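RNA 2'-o-ribose methyltransferase (Thermus thermophilus, PDB 1IPA) probably transfers methyl groups to ribose 2'-hydroxyls of RNA, as a knotted methyltransferase of the TrmH (SpoU) family. Local coordinates at residues N129-A142 with N245-L258. Residues are numbered along the deposited sequence; the frame is centred on the assembly and turned at random.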
loop_
_atom_site.group_PDB
_atom_site.type_symbol
_atom_site.label_atom_id
_atom_site.label_comp_id
_atom_site.label_asym_id
_atom_site.label_seq_id
_atom_site.Cartn_x
_atom_site.Cartn_y
_atom_site.Cartn_z
ATOM N N ASN A 129 6.028 3.588 -4.045
ATOM C CA ASN A 129 6.627 2.267 -3.852
ATOM C C ASN A 129 5.862 1.493 -2.796
ATOM O O ASN A 129 5.603 0.299 -2.959
ATOM C CB ASN A 129 8.091 2.386 -3.415
ATOM C CG ASN A 129 9.008 2.792 -4.553
ATOM O OD1 ASN A 129 10.220 2.921 -4.374
ATOM N ND2 ASN A 129 8.431 2.997 -5.731
ATOM N N LEU A 130 5.503 2.178 -1.714
ATOM C CA LEU A 130 4.756 1.548 -0.633
ATOM C C LEU A 130 3.468 0.942 -1.171
ATOM O O LEU A 130 3.126 -0.198 -0.860
ATOM C CB LEU A 130 4.421 2.568 0.462
ATOM C CG LEU A 130 3.442 2.038 1.515
ATOM C CD1 LEU A 130 4.055 0.829 2.229
ATOM C CD2 LEU A 130 3.090 3.152 2.499
ATOM N N GLY A 131 2.757 1.719 -1.979
ATOM C CA GLY A 131 1.512 1.250 -2.555
ATOM C C GLY A 131 1.694 0.059 -3.478
ATOM O O GLY A 131 0.928 -0.904 -3.405
ATOM N N ALA A 132 2.699 0.115 -4.348
ATOM C CA ALA A 132 2.949 -0.987 -5.280
ATOM C C ALA A 132 3.268 -2.258 -4.494
ATOM O O ALA A 132 2.786 -3.338 -4.830
ATOM C CB ALA A 132 4.111 -0.635 -6.243
ATOM N N VAL A 133 4.074 -2.121 -3.443
ATOM C CA VAL A 133 4.440 -3.253 -2.592
ATOM C C VAL A 133 3.228 -3.881 -1.911
ATOM O O VAL A 133 3.120 -5.102 -1.839
ATOM C CB VAL A 133 5.446 -2.839 -1.498
ATOM C CG1 VAL A 133 5.673 -4.004 -0.531
ATOM C CG2 VAL A 133 6.759 -2.415 -2.139
ATOM N N LEU A 134 2.317 -3.047 -1.411
ATOM C CA LEU A 134 1.102 -3.542 -0.746
ATOM C C LEU A 134 0.221 -4.309 -1.720
ATOM O O LEU A 134 -0.439 -5.270 -1.355
ATOM C CB LEU A 134 0.317 -2.375 -0.136
ATOM C CG LEU A 134 1.101 -1.595 0.935
ATOM C CD1 LEU A 134 0.240 -0.497 1.517
ATOM C CD2 LEU A 134 1.543 -2.535 2.042
ATOM N N ARG A 135 0.229 -3.873 -2.970
ATOM C CA ARG A 135 -0.551 -4.510 -4.012
ATOM C C ARG A 135 -0.000 -5.913 -4.272
ATOM O O ARG A 135 -0.763 -6.871 -4.403
ATOM C CB ARG A 135 -0.482 -3.661 -5.278
ATOM C CG ARG A 135 -1.379 -4.107 -6.411
ATOM C CD ARG A 135 -1.257 -3.102 -7.534
ATOM N NE ARG A 135 -2.038 -3.442 -8.714
ATOM C CZ ARG A 135 -1.992 -2.747 -9.844
ATOM N NH1 ARG A 135 -1.200 -1.681 -9.934
ATOM N NH2 ARG A 135 -2.733 -3.114 -10.882
ATOM N N SER A 136 1.323 -6.033 -4.344
ATOM C CA SER A 136 1.955 -7.336 -4.566
ATOM C C SER A 136 1.729 -8.260 -3.372
ATOM O O SER A 136 1.475 -9.443 -3.544
ATOM C CB SER A 136 3.461 -7.185 -4.793
ATOM O OG SER A 136 3.730 -6.645 -6.069
ATOM N N ALA A 137 1.830 -7.714 -2.166
ATOM C CA ALA A 137 1.627 -8.509 -0.964
ATOM C C ALA A 137 0.169 -8.989 -0.855
ATOM O O ALA A 137 -0.106 -10.102 -0.397
ATOM C CB ALA A 137 2.006 -7.701 0.252
ATOM N N ASP A 138 -0.762 -8.152 -1.286
ATOM C CA ASP A 138 -2.176 -8.508 -1.233
ATOM C C ASP A 138 -2.492 -9.627 -2.229
ATOM O O ASP A 138 -3.198 -10.583 -1.904
ATOM C CB ASP A 138 -3.039 -7.286 -1.556
ATOM C CG ASP A 138 -4.483 -7.655 -1.852
ATOM O OD1 ASP A 138 -5.286 -7.774 -0.901
ATOM O OD2 ASP A 138 -4.812 -7.842 -3.044
ATOM N N ALA A 139 -1.965 -9.492 -3.440
ATOM C CA ALA A 139 -2.195 -10.471 -4.490
ATOM C C ALA A 139 -1.658 -11.848 -4.105
ATOM O O ALA A 139 -2.299 -12.869 -4.360
ATOM C CB ALA A 139 -1.552 -10.001 -5.783
ATOM N N ALA A 140 -0.481 -11.864 -3.488
ATOM C CA ALA A 140 0.154 -13.110 -3.079
ATOM C C ALA A 140 -0.536 -13.723 -1.868
ATOM O O ALA A 140 -0.390 -14.913 -1.603
ATOM C CB ALA A 140 1.628 -12.866 -2.774
ATOM N N GLY A 141 -1.276 -12.906 -1.131
ATOM C CA GLY A 141 -1.982 -13.409 0.035
ATOM C C GLY A 141 -1.295 -13.187 1.370
ATOM O O GLY A 141 -1.625 -13.841 2.350
ATOM N N ALA A 142 -0.336 -12.273 1.418
ATOM C CA ALA A 142 0.351 -12.005 2.666
ATOM C C ALA A 142 -0.667 -11.655 3.747
ATOM O O ALA A 142 -1.723 -11.084 3.465
ATOM C CB ALA A 142 1.320 -10.868 2.487
ATOM N N ASN A 245 12.545 -3.319 -8.892
ATOM C CA ASN A 245 11.702 -2.482 -8.064
ATOM C C ASN A 245 11.344 -3.387 -6.884
ATOM O O ASN A 245 11.223 -4.596 -7.059
ATOM C CB ASN A 245 10.442 -2.104 -8.853
ATOM C CG ASN A 245 9.534 -1.157 -8.097
ATOM O OD1 ASN A 245 8.965 -1.504 -7.063
ATOM N ND2 ASN A 245 9.396 0.058 -8.615
ATOM N N VAL A 246 11.183 -2.811 -5.693
ATOM C CA VAL A 246 10.853 -3.603 -4.507
ATOM C C VAL A 246 9.493 -4.304 -4.631
ATOM O O VAL A 246 9.300 -5.391 -4.098
ATOM C CB VAL A 246 10.860 -2.733 -3.223
ATOM C CG1 VAL A 246 12.266 -2.281 -2.896
ATOM C CG2 VAL A 246 9.981 -1.527 -3.415
ATOM N N SER A 247 8.553 -3.693 -5.342
ATOM C CA SER A 247 7.244 -4.303 -5.496
ATOM C C SER A 247 7.352 -5.570 -6.341
ATOM O O SER A 247 6.603 -6.524 -6.133
ATOM C CB SER A 247 6.256 -3.316 -6.127
ATOM O OG SER A 247 6.514 -3.126 -7.504
ATOM N N VAL A 248 8.285 -5.582 -7.291
ATOM C CA VAL A 248 8.490 -6.759 -8.121
ATOM C C VAL A 248 9.164 -7.861 -7.297
ATOM O O VAL A 248 8.774 -9.030 -7.380
ATOM C CB VAL A 248 9.357 -6.445 -9.377
ATOM C CG1 VAL A 248 9.634 -7.721 -10.151
ATOM C CG2 VAL A 248 8.634 -5.441 -10.279
ATOM N N SER A 249 10.167 -7.499 -6.500
ATOM C CA SER A 249 10.857 -8.486 -5.660
ATOM C C SER A 249 9.903 -9.104 -4.627
ATOM O O SER A 249 9.952 -10.312 -4.363
ATOM C CB SER A 249 12.045 -7.855 -4.914
ATOM O OG SER A 249 13.125 -7.593 -5.779
ATOM N N ALA A 250 9.041 -8.266 -4.055
ATOM C CA ALA A 250 8.093 -8.721 -3.054
ATOM C C ALA A 250 7.114 -9.707 -3.662
ATOM O O ALA A 250 6.713 -10.657 -3.005
ATOM C CB ALA A 250 7.349 -7.535 -2.448
ATOM N N ALA A 251 6.736 -9.489 -4.923
ATOM C CA ALA A 251 5.811 -10.402 -5.588
ATOM C C ALA A 251 6.484 -11.752 -5.816
ATOM O O ALA A 251 5.898 -12.806 -5.542
ATOM C CB ALA A 251 5.357 -9.829 -6.908
ATOM N N LEU A 252 7.715 -11.712 -6.316
ATOM C CA LEU A 252 8.466 -12.930 -6.586
ATOM C C LEU A 252 8.577 -13.812 -5.343
ATOM O O LEU A 252 8.178 -14.967 -5.358
ATOM C CB LEU A 252 9.866 -12.576 -7.102
ATOM C CG LEU A 252 9.876 -11.944 -8.498
ATOM C CD1 LEU A 252 11.268 -11.424 -8.848
ATOM C CD2 LEU A 252 9.419 -12.987 -9.512
ATOM N N LEU A 253 9.119 -13.254 -4.270
ATOM C CA LEU A 253 9.286 -13.981 -3.018
ATOM C C LEU A 253 7.957 -14.476 -2.456
ATOM O O LEU A 253 7.845 -15.619 -2.037
ATOM C CB LEU A 253 9.963 -13.076 -1.988
ATOM C CG LEU A 253 11.309 -12.512 -2.444
ATOM C CD1 LEU A 253 11.645 -11.284 -1.633
ATOM C CD2 LEU A 253 12.385 -13.583 -2.322
ATOM N N LEU A 254 6.946 -13.615 -2.462
ATOM C CA LEU A 254 5.644 -13.984 -1.925
ATOM C C LEU A 254 4.892 -15.012 -2.777
ATOM O O LEU A 254 4.192 -15.876 -2.228
ATOM C CB LEU A 254 4.801 -12.727 -1.690
ATOM C CG LEU A 254 5.450 -11.753 -0.693
ATOM C CD1 LEU A 254 4.540 -10.564 -0.449
ATOM C CD2 LEU A 254 5.740 -12.472 0.617
ATOM N N TYR A 255 5.030 -14.938 -4.101
ATOM C CA TYR A 255 4.371 -15.921 -4.954
ATOM C C TYR A 255 5.045 -17.277 -4.847
ATOM O O TYR A 255 4.404 -18.297 -5.024
ATOM C CB TYR A 255 4.329 -15.468 -6.417
ATOM C CG TYR A 255 3.043 -14.744 -6.730
ATOM C CD1 TYR A 255 2.892 -13.386 -6.429
ATOM C CD2 TYR A 255 1.945 -15.432 -7.242
ATOM C CE1 TYR A 255 1.680 -12.736 -6.626
ATOM C CE2 TYR A 255 0.729 -14.789 -7.444
ATOM C CZ TYR A 255 0.604 -13.446 -7.132
ATOM O OH TYR A 255 -0.597 -12.809 -7.325
ATOM N N GLU A 256 6.341 -17.284 -4.558
ATOM C CA GLU A 256 7.076 -18.533 -4.390
ATOM C C GLU A 256 6.617 -19.183 -3.086
ATOM O O GLU A 256 6.634 -20.405 -2.948
ATOM C CB GLU A 256 8.588 -18.272 -4.332
ATOM C CG GLU A 256 9.409 -19.448 -3.740
ATOM C CD GLU A 256 9.296 -20.758 -4.540
ATOM O OE1 GLU A 256 9.771 -21.801 -4.035
ATOM O OE2 GLU A 256 8.748 -20.750 -5.666
ATOM N N ALA A 257 6.223 -18.356 -2.122
ATOM C CA ALA A 257 5.737 -18.867 -0.841
ATOM C C ALA A 257 4.382 -19.507 -1.110
ATOM O O ALA A 257 4.081 -20.580 -0.607
ATOM C CB ALA A 257 5.596 -17.740 0.155
ATOM N N LEU A 258 3.578 -18.837 -1.928
ATOM C CA LEU A 258 2.263 -19.326 -2.302
ATOM C C LEU A 258 2.388 -20.605 -3.120
ATOM O O LEU A 258 1.533 -21.486 -3.041
ATOM C CB LEU A 258 1.518 -18.260 -3.117
ATOM C CG LEU A 258 0.160 -18.658 -3.706
ATOM C CD1 LEU A 258 -0.854 -18.823 -2.576
ATOM C CD2 LEU A 258 -0.316 -17.598 -4.704
#
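A hydrogen bond joins Ser136 to Ser247 across helices 129-140 and 246-258, which run nearly parallel, 14° apart, with axes 8.1 Å apart at closest approach. Ser136 OG, set beside its own backbone N and anti to the carbonyl carbon (chi1 -73°), donates to Ser247 O at 2.9 Å. It comes from above the carbonyl plane, while Ala251 N, the normal helical donor, approaches from the opposite face, so two bonds grip this oxygen. An alanine in place of Ser136 would probably leave Ser247 O with its helical bond but without the tie between the helices. Just before helix 246-258, Asn245 is the N-cap: its OD1 takes Ser247 N in the carbonyl plane, on a lone pair, and Ser247 OG from above that plane.

Small residues allow the close approach. Ala132 CB meets Ser247 CB at 3.4 Å, and Ala251 CB lies against the Ser136 side chain. On the buried side, Val133 CG2 touches Val246 CG2 at 3.6 Å, and Leu254 CD1 reaches Ala137 CA at 3.6 Å. Ala140 CB touches both Leu254 CB and the Tyr255 ring, 3.9 Å from Tyr255 CE1; the ring's OH end lies against Ala139 CB. Just beyond, Gly141 with positive phi ends helix 129-140 in a Schellman motif, Ala142 N bonding to Ala137 O.

Val133 and Ala250 both rest on Leu119, and Leu254 on Leu117, in strand 117-122. Two neighbouring helices thus cover one face of the parallel sheet, as in the Rossmann-like, trefoil-knotted SPOUT methyltransferase domain.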